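Long-range contacts in myroilysin (Myroides sp. CSLB8, PDB 5ZJK), which probably acts as a zinc-dependent metalloendopeptidase of the astacin family, cutting peptide bonds within protein chains: residues 111-116 and 169-174; 161-166 and 182-187. All coordinates share one frame; numbering follows the deposited sequence.

Contact 1 (111-116 with 169-174) lies against the zinc site and contains His113, one of the three histidines that bind the metal. Contact 2 (161-166 with 182-187) lies further out, its Asn187 side chain about 12 Å from the zinc ion. The two interlock: their segments alternate along the chain, and their centres are about 7 Å apart. Probable hydrogen bonds join them at two places. His170 NE2 meets Tyr163 OH at 2.7 Å, and Val184 N meets Ile173 O at 2.8 Å. Thus residues 169-174, beneath the metal site in contact 1, are tied to both segments of contact 2.

Contact 1 of 2, residues 111-116 and 169-174. With ZN (zinc ion), chain S.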
# COMPACT_ATOMS: atom_id res chain seq x y z
N MET A 111 -1.35 -6.98 0.20
CA MET A 111 -1.13 -6.64 -1.20
C MET A 111 0.20 -5.93 -1.44
O MET A 111 0.62 -5.07 -0.66
CB MET A 111 -2.27 -5.76 -1.72
CG MET A 111 -3.63 -6.40 -1.59
SD MET A 111 -4.85 -5.52 -2.57
CE MET A 111 -4.51 -3.87 -2.00
N ILE A 112 0.86 -6.31 -2.53
CA ILE A 112 2.14 -5.73 -2.92
C ILE A 112 1.94 -4.52 -3.82
O ILE A 112 0.81 -4.10 -4.07
CB ILE A 112 3.02 -6.75 -3.65
CG1 ILE A 112 2.30 -7.24 -4.91
CG2 ILE A 112 3.36 -7.91 -2.74
CD1 ILE A 112 3.19 -8.00 -5.87
N HIS A 113 3.01 -4.01 -4.37
CA HIS A 113 2.97 -2.92 -5.30
C HIS A 113 2.66 -3.46 -6.64
O HIS A 113 3.26 -4.40 -7.03
CB HIS A 113 4.29 -2.22 -5.36
CG HIS A 113 4.51 -1.31 -4.22
ND1 HIS A 113 5.75 -1.04 -3.72
CD2 HIS A 113 3.66 -0.60 -3.48
CE1 HIS A 113 5.65 -0.23 -2.71
NE2 HIS A 113 4.39 0.06 -2.54
N GLU A 114 1.75 -2.82 -7.37
CA GLU A 114 1.27 -3.33 -8.65
C GLU A 114 2.31 -3.19 -9.75
O GLU A 114 2.23 -3.87 -10.78
CB GLU A 114 -0.02 -2.62 -9.05
CG GLU A 114 -0.81 -3.31 -10.16
CD GLU A 114 -1.48 -4.60 -9.72
OE1 GLU A 114 -1.31 -5.00 -8.55
OE2 GLU A 114 -2.17 -5.22 -10.55
N HIS A 115 3.30 -2.32 -9.55
CA HIS A 115 4.38 -2.18 -10.52
C HIS A 115 5.41 -3.29 -10.33
O HIS A 115 6.39 -3.38 -11.07
CB HIS A 115 5.04 -0.80 -10.42
CG HIS A 115 5.75 -0.56 -9.13
ND1 HIS A 115 5.14 0.03 -8.04
CD2 HIS A 115 7.03 -0.80 -8.76
CE1 HIS A 115 6.01 0.13 -7.05
NE2 HIS A 115 7.16 -0.37 -7.46
N GLN A 116 5.17 -4.13 -9.33
CA GLN A 116 6.00 -5.31 -9.09
C GLN A 116 5.17 -6.58 -9.24
O GLN A 116 5.53 -7.63 -8.72
CB GLN A 116 6.64 -5.25 -7.70
CG GLN A 116 7.49 -4.01 -7.46
CD GLN A 116 8.22 -4.05 -6.13
OE1 GLN A 116 7.62 -3.92 -5.07
NE2 GLN A 116 9.54 -4.25 -6.19
N MET A 169 -2.62 0.30 -5.66
CA MET A 169 -1.29 -0.14 -5.26
C MET A 169 -0.24 0.13 -6.33
O MET A 169 0.90 -0.31 -6.21
CB MET A 169 -1.30 -1.63 -4.93
CG MET A 169 -2.39 -2.02 -3.96
SD MET A 169 -2.28 -1.11 -2.40
CE MET A 169 -0.62 -1.54 -1.88
N HIS A 170 -0.63 0.85 -7.37
CA HIS A 170 0.30 1.13 -8.46
C HIS A 170 0.85 2.54 -8.37
O HIS A 170 0.10 3.52 -8.40
CB HIS A 170 -0.39 0.92 -9.82
CG HIS A 170 0.56 0.59 -10.92
ND1 HIS A 170 1.67 1.35 -11.21
CD2 HIS A 170 0.57 -0.43 -11.81
CE1 HIS A 170 2.32 0.82 -12.23
NE2 HIS A 170 1.67 -0.27 -12.61
N TYR A 171 2.15 2.68 -8.31
CA TYR A 171 2.75 3.97 -8.25
C TYR A 171 2.64 4.66 -9.57
O TYR A 171 2.66 4.06 -10.58
CB TYR A 171 4.25 3.81 -8.01
CG TYR A 171 4.72 3.58 -6.62
CD1 TYR A 171 3.86 3.53 -5.57
CD2 TYR A 171 6.04 3.39 -6.37
CE1 TYR A 171 4.30 3.29 -4.31
CE2 TYR A 171 6.50 3.17 -5.11
CZ TYR A 171 5.60 3.13 -4.08
OH TYR A 171 6.04 2.95 -2.81
N SER A 172 2.63 5.96 -9.56
CA SER A 172 2.66 6.73 -10.79
C SER A 172 3.94 6.42 -11.55
O SER A 172 5.01 6.32 -10.95
CB SER A 172 2.56 8.23 -10.51
OG SER A 172 1.24 8.60 -10.15
N ILE A 173 3.83 6.25 -12.86
CA ILE A 173 5.00 6.07 -13.70
C ILE A 173 4.93 7.02 -14.88
O ILE A 173 4.00 6.97 -15.68
CB ILE A 173 5.14 4.62 -14.23
CG1 ILE A 173 5.27 3.64 -13.06
CG2 ILE A 173 6.33 4.51 -15.16
CD1 ILE A 173 5.32 2.19 -13.50
N SER A 174 5.91 7.91 -14.97
CA SER A 174 5.95 8.88 -16.06
C SER A 174 6.46 8.25 -17.34
O SER A 174 7.28 7.33 -17.31
CB SER A 174 6.82 10.08 -15.67
OG SER A 174 7.09 10.89 -16.80
ZN ZN S . 3.11 0.96 -0.97
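Residues 111-116, in the loop after helix 94-107, run alongside residues 169-174, from the loop between strand 158-160 and helix 192-201, in a buried contact where Met169, His170 and Tyr171 supply much of the packing. The backbones share one hydrogen bond, Glu114 N to Met169 O (2.9 Å). Met169 CG lies 3.4 Å from Met111 CE, the two methionines crossing at about a right angle, and bends at chi2 and chi3 (both -57°) keep Met169 CE near Ile112 O. His115 makes an offset stack with Tyr171, CE1 over one face of the phenol. The His113-Tyr171 pair is oblique, planes 46° apart: Tyr171 CZ lies over one face of the imidazole and OH is 3.2 Å from His113 CE1. His113 NE2 binds the zinc ion at 2.2 Å, with His103 and His107 completing the protein ligands. The His170 ring has the backbone of Glu114 and His115 over one face; its ND1 donates to Tyr171 O (3.0 Å), and its NE2 is hydrogen-bonded to Tyr163 OH. An alanine at His170 would probably leave Tyr171 O and Tyr163 OH without these mates and open a gap beside Glu114 CB and His115 CB. Glu114 OE2 reaches Gly1 N and Asp164 N, consistent with the buried amino terminus of mature astacins. The corresponding tyrosine in astacin is a further zinc ligand, but here Tyr171 OH stands 4.0 Å from the metal. The turn that places Met169 beneath the three-histidine site is the Met-turn of the metzincins.

Contact 2 of 2, residues 161-166 and 182-187; sequences SAYDTQ and FSVGNN
The ring of Phe182 is approached at its edge, near its own plane, by Tyr163 OH and Thr165 CG2; across this contact it is the rim of the ring, not a face, that is used. Tyr163 and Phe182 come from opposite directions, so that the phenol oxygen lies 3.5 Å from Phe182 CZ. A chi1 of 167°, with CG anti to the backbone N, carries the Tyr163 hydroxyl to this rim; its polar partner is His170. Further along, Val184 CG1 lies 3.3 Å from Thr165 O. That same carbonyl oxygen accepts from Asn187 ND2 at 2.8 Å, with an N-H...O angle of 150° and the donor tilted from the carbonyl plane. The amide also rests against the Gln166 carbonyl, Asn187 CG being 3.4 Å from Gln166 O. Asn187 ND2 is weakly hydrogen-bonded to Ser167 O as well, so the amide bridges two carbonyls of this loop. Residues Asp164 to Gln166 form an Asx turn: Asp164 OD1 accepts from Gln166 N (3.2 Å), met from above the carboxylate plane, while OD2 is bound to Ser191 OG. Both segments are loops between strand 158-160 and helix 192-201; Ser161 and Asp164 pack on that helix through Thr193, and Ser161 also touches its Phe197.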
# COMPACT_ATOMS: atom_id res chain seq x y z
N SER A 161 -4.55 -11.14 -9.56
CA SER A 161 -5.45 -10.93 -10.68
C SER A 161 -4.62 -10.52 -11.89
O SER A 161 -3.40 -10.61 -11.87
CB SER A 161 -6.49 -9.86 -10.36
OG SER A 161 -5.92 -8.56 -10.42
N ALA A 162 -5.29 -10.07 -12.94
CA ALA A 162 -4.59 -9.51 -14.08
C ALA A 162 -3.93 -8.19 -13.67
O ALA A 162 -4.43 -7.50 -12.79
CB ALA A 162 -5.53 -9.29 -15.25
N TYR A 163 -2.81 -7.87 -14.30
CA TYR A 163 -2.09 -6.63 -14.02
C TYR A 163 -2.99 -5.41 -14.23
O TYR A 163 -3.54 -5.21 -15.31
CB TYR A 163 -0.83 -6.54 -14.89
CG TYR A 163 -0.17 -5.18 -14.93
CD1 TYR A 163 0.35 -4.61 -13.77
CD2 TYR A 163 -0.05 -4.49 -16.12
CE1 TYR A 163 0.96 -3.37 -13.81
CE2 TYR A 163 0.56 -3.25 -16.16
CZ TYR A 163 1.06 -2.69 -15.00
OH TYR A 163 1.67 -1.46 -15.05
N ASP A 164 -3.14 -4.61 -13.18
CA ASP A 164 -4.09 -3.49 -13.19
C ASP A 164 -3.39 -2.14 -13.03
O ASP A 164 -2.96 -1.79 -11.93
CB ASP A 164 -5.12 -3.69 -12.08
CG ASP A 164 -6.13 -2.56 -12.00
OD1 ASP A 164 -6.39 -1.92 -13.04
OD2 ASP A 164 -6.68 -2.33 -10.90
N THR A 165 -3.31 -1.39 -14.12
CA THR A 165 -2.63 -0.10 -14.13
C THR A 165 -3.36 0.97 -13.32
O THR A 165 -2.79 2.02 -13.02
CB THR A 165 -2.44 0.42 -15.56
OG1 THR A 165 -3.71 0.51 -16.22
CG2 THR A 165 -1.53 -0.49 -16.36
N GLN A 166 -4.61 0.71 -12.98
CA GLN A 166 -5.42 1.69 -12.27
C GLN A 166 -5.55 1.36 -10.79
O GLN A 166 -6.26 2.04 -10.05
CB GLN A 166 -6.81 1.80 -12.91
CG GLN A 166 -6.79 2.32 -14.33
CD GLN A 166 -8.15 2.25 -15.00
OE1 GLN A 166 -9.18 2.33 -14.33
NE2 GLN A 166 -8.16 2.09 -16.32
N PHE A 182 4.81 4.29 -22.52
CA PHE A 182 3.96 3.74 -21.48
C PHE A 182 4.02 4.61 -20.23
O PHE A 182 5.08 5.10 -19.85
CB PHE A 182 4.39 2.31 -21.14
CG PHE A 182 3.70 1.73 -19.94
CD1 PHE A 182 2.42 1.23 -20.04
CD2 PHE A 182 4.35 1.67 -18.72
CE1 PHE A 182 1.78 0.70 -18.93
CE2 PHE A 182 3.72 1.14 -17.61
CZ PHE A 182 2.44 0.65 -17.72
N SER A 183 2.86 4.81 -19.61
CA SER A 183 2.79 5.63 -18.41
C SER A 183 1.59 5.25 -17.55
O SER A 183 0.55 4.84 -18.06
CB SER A 183 2.71 7.12 -18.77
OG SER A 183 1.39 7.48 -19.13
N VAL A 184 1.75 5.37 -16.24
CA VAL A 184 0.66 5.13 -15.31
C VAL A 184 0.37 6.41 -14.53
O VAL A 184 1.26 7.00 -13.92
CB VAL A 184 0.99 3.99 -14.33
CG1 VAL A 184 -0.10 3.87 -13.27
CG2 VAL A 184 1.16 2.68 -15.08
N GLY A 185 -0.89 6.84 -14.56
CA GLY A 185 -1.29 8.07 -13.91
C GLY A 185 -1.40 7.96 -12.40
O GLY A 185 -0.85 7.04 -11.79
N ASN A 186 -2.12 8.90 -11.80
CA ASN A 186 -2.28 8.94 -10.36
C ASN A 186 -3.58 8.27 -9.91
O ASN A 186 -4.66 8.80 -10.11
CB ASN A 186 -2.25 10.39 -9.87
CG ASN A 186 -2.30 10.51 -8.36
OD1 ASN A 186 -1.27 10.44 -7.69
ND2 ASN A 186 -3.50 10.69 -7.82
N ASN A 187 -3.44 7.09 -9.31
CA ASN A 187 -4.60 6.34 -8.83
C ASN A 187 -4.86 6.62 -7.36
O ASN A 187 -4.05 6.27 -6.50
CB ASN A 187 -4.38 4.84 -9.06
CG ASN A 187 -4.04 4.51 -10.49
OD1 ASN A 187 -4.56 5.12 -11.43
ND2 ASN A 187 -3.14 3.55 -10.68